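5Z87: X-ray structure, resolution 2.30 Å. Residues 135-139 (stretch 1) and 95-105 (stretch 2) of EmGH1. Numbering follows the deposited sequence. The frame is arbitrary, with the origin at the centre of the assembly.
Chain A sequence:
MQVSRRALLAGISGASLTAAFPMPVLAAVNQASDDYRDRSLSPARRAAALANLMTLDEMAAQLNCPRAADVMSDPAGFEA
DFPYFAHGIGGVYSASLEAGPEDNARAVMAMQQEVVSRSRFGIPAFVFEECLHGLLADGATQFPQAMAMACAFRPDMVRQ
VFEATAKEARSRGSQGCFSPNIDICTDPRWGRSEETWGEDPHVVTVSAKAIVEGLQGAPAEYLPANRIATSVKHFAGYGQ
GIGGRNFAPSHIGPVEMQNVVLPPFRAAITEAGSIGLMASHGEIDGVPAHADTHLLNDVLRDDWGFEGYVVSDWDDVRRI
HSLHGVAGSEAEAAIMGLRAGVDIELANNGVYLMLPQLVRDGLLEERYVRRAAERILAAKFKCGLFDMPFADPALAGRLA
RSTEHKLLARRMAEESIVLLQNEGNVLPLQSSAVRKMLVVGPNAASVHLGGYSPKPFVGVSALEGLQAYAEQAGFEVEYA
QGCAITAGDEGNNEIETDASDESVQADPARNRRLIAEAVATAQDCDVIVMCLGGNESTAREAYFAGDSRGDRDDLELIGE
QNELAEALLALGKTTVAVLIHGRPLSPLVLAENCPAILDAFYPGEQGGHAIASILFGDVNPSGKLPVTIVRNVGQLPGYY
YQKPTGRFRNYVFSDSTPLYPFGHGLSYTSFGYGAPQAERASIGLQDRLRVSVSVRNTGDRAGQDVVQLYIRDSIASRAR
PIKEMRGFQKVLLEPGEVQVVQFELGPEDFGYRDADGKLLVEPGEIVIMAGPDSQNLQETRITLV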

# COMPACT_ATOMS: atom_id res chain seq x y z
N LEU A 135 15.33 -27.17 12.76
CA LEU A 135 16.45 -26.48 13.39
C LEU A 135 17.47 -26.04 12.35
O LEU A 135 17.96 -26.85 11.55
CB LEU A 135 17.10 -27.41 14.41
CG LEU A 135 18.46 -26.99 14.93
CD1 LEU A 135 18.34 -25.76 15.83
CD2 LEU A 135 19.02 -28.18 15.68
N LEU A 136 17.82 -24.75 12.35
CA LEU A 136 18.87 -24.25 11.46
C LEU A 136 20.21 -24.65 12.06
O LEU A 136 20.86 -23.90 12.79
CB LEU A 136 18.75 -22.74 11.28
CG LEU A 136 19.34 -22.08 10.03
CD1 LEU A 136 19.22 -20.57 10.15
CD2 LEU A 136 20.79 -22.46 9.73
N ALA A 137 20.63 -25.87 11.73
CA ALA A 137 21.92 -26.37 12.21
C ALA A 137 22.36 -27.52 11.33
O ALA A 137 21.54 -28.22 10.74
CB ALA A 137 21.86 -26.82 13.68
N ASP A 138 23.68 -27.71 11.27
CA ASP A 138 24.26 -28.74 10.43
C ASP A 138 23.69 -30.11 10.79
O ASP A 138 23.64 -30.49 11.96
CB ASP A 138 25.77 -28.73 10.59
CG ASP A 138 26.48 -29.33 9.41
OD1 ASP A 138 26.44 -30.57 9.26
OD2 ASP A 138 27.04 -28.54 8.61
N GLY A 139 23.20 -30.82 9.78
CA GLY A 139 22.68 -32.16 9.97
C GLY A 139 21.29 -32.27 10.57
O GLY A 139 20.86 -33.39 10.84
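Stretch 2 (95-105) ASLEAGPEDNA

Two segments of one chain can pack closely without a single direct hydrogen bond between them, leaving water to link several of the polar groups at their border. Residues 135-139 and 95-105 of EmGH1 illustrate the principle. Stretch 1 has no regular helix or strand. Stretch 2 begins as a loop, makes a type II' beta turn from Ser96 to Ala99, closed by Ala99 N to Ser96 O at 3.1 Å, and then enters a helix at Pro101, with Gly100 as its N-cap residue. The two run in the same sense where they meet: Ala137 lies nearest Ser96, CA to CA 5.9 Å, and Asp138 nearest Gly100, CA to CA 5.1 Å. The step is unequal: one residue along stretch 1 corresponds to four along stretch 2, with the turn lying within that interval.

Leu135 points its CA-to-CB bond toward stretch 2 but stops short of contact. Leu136, directed sideways, takes part through its backbone: its O lies 3.8 Å from Ser96 OG, and a water bridges the gap, donating to Ser96 OG at 2.8 Å and to Leu136 O at 3.2 Å. The hydrogen bond from the same water to Leu97 O, at 3.4 Å, is weak.

At Ala137 the backbone is extended, with phi/psi of -160/153, and the methyl group faces stretch 2. Ala137 CB meets Ser96 CB at 3.8 Å and lies 4.2 Å from Asn104 OD1, so this small side chain meets Ser96, the first residue of the turn, and approaches Asn104, in the first turn of the helix.

Asp138 has the largest area covered by stretch 2. Its CB comes within 3.3 Å of Ala99 O, the closest approach between the stretches. Its amide is satisfied indirectly: a second water accepts from Asp138 N at 3.0 Å and donates to Leu97 O at 2.6 Å and Ala99 O at 2.9 Å, tying stretch 1 to two carbonyls of the turn region. The chi1 of Asp138 is t, and its carboxylate atom OD2 lies 4.0 Å from Glu98 O. A third water is 3.2 Å from Asp138 OD2 and 2.6 Å from Glu98 OE2, between two acidic side chains. The carbonyl Asp138 O rests against the helix start, 4.0 Å from Gly100 CA and 3.8 Å from Pro101 CD.

Gly139 ends the stretch with a positive phi of 78°, a conformation that favours glycine. An ideal CB here would point toward stretch 2 and stand a tight 3.5 Å from Pro101 CD.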

# COMPACT_ATOMS: atom_id res chain seq x y z
N ALA A 95 24.69 -20.82 18.43
CA ALA A 95 25.83 -21.55 18.96
C ALA A 95 26.16 -22.80 18.16
O ALA A 95 27.21 -23.40 18.38
CB ALA A 95 25.58 -21.94 20.42
N SER A 96 25.28 -23.20 17.25
CA SER A 96 25.51 -24.40 16.46
C SER A 96 26.74 -24.25 15.57
O SER A 96 27.52 -25.21 15.41
CB SER A 96 24.28 -24.69 15.62
OG SER A 96 23.68 -23.46 15.23
N LEU A 97 26.94 -23.07 14.99
CA LEU A 97 28.09 -22.75 14.12
C LEU A 97 28.12 -23.76 12.97
O LEU A 97 27.07 -24.04 12.37
CB LEU A 97 29.37 -22.68 14.95
CG LEU A 97 29.39 -21.78 16.19
CD1 LEU A 97 30.70 -21.96 16.95
CD2 LEU A 97 29.20 -20.33 15.79
N GLU A 98 29.27 -24.35 12.65
CA GLU A 98 29.36 -25.34 11.58
C GLU A 98 29.39 -26.76 12.11
O GLU A 98 29.82 -27.67 11.40
CB GLU A 98 30.58 -25.06 10.70
CG GLU A 98 30.56 -23.69 10.02
CD GLU A 98 29.91 -23.72 8.63
OE1 GLU A 98 29.30 -22.70 8.23
OE2 GLU A 98 29.99 -24.77 7.95
N ALA A 99 28.92 -26.98 13.34
CA ALA A 99 29.08 -28.27 14.00
C ALA A 99 27.87 -29.16 13.79
O ALA A 99 26.72 -28.69 13.76
CB ALA A 99 29.32 -28.07 15.50
N GLY A 100 28.13 -30.48 13.67
CA GLY A 100 27.10 -31.47 13.66
C GLY A 100 26.48 -31.65 15.03
O GLY A 100 26.91 -31.05 16.02
N PRO A 101 25.47 -32.53 15.10
CA PRO A 101 24.70 -32.67 16.35
C PRO A 101 25.53 -32.98 17.60
O PRO A 101 25.39 -32.29 18.61
CB PRO A 101 23.71 -33.80 16.02
CG PRO A 101 23.65 -33.83 14.55
CD PRO A 101 24.97 -33.40 14.03
N GLU A 102 26.38 -34.01 17.57
CA GLU A 102 27.13 -34.35 18.78
C GLU A 102 28.13 -33.26 19.14
O GLU A 102 28.24 -32.88 20.31
CB GLU A 102 27.86 -35.69 18.63
CG GLU A 102 26.96 -36.87 18.37
CD GLU A 102 26.81 -37.15 16.89
OE1 GLU A 102 26.71 -36.18 16.09
OE2 GLU A 102 26.80 -38.35 16.51
N ASP A 103 28.87 -32.75 18.15
CA ASP A 103 29.80 -31.66 18.40
C ASP A 103 29.08 -30.39 18.84
O ASP A 103 29.59 -29.63 19.66
CB ASP A 103 30.65 -31.38 17.16
CG ASP A 103 31.44 -32.59 16.71
OD1 ASP A 103 31.71 -33.47 17.56
OD2 ASP A 103 31.78 -32.67 15.52
N ASN A 104 27.89 -30.15 18.28
CA ASN A 104 27.06 -29.03 18.71
C ASN A 104 26.78 -29.13 20.20
O ASN A 104 27.10 -28.22 20.97
CB ASN A 104 25.76 -29.04 17.87
CG ASN A 104 24.92 -27.77 17.99
OD1 ASN A 104 24.01 -27.59 17.18
ND2 ASN A 104 25.17 -26.93 18.99
N ALA A 105 26.22 -30.26 20.61
CA ALA A 105 25.89 -30.48 22.02
C ALA A 105 27.11 -30.32 22.92
O ALA A 105 27.01 -29.73 24.01
CB ALA A 105 25.27 -31.86 22.19
O HOH W 1 23.86 -22.93 12.48
O HOH W 2 25.62 -26.13 12.86
O HOH W 3 28.89 -26.74 6.69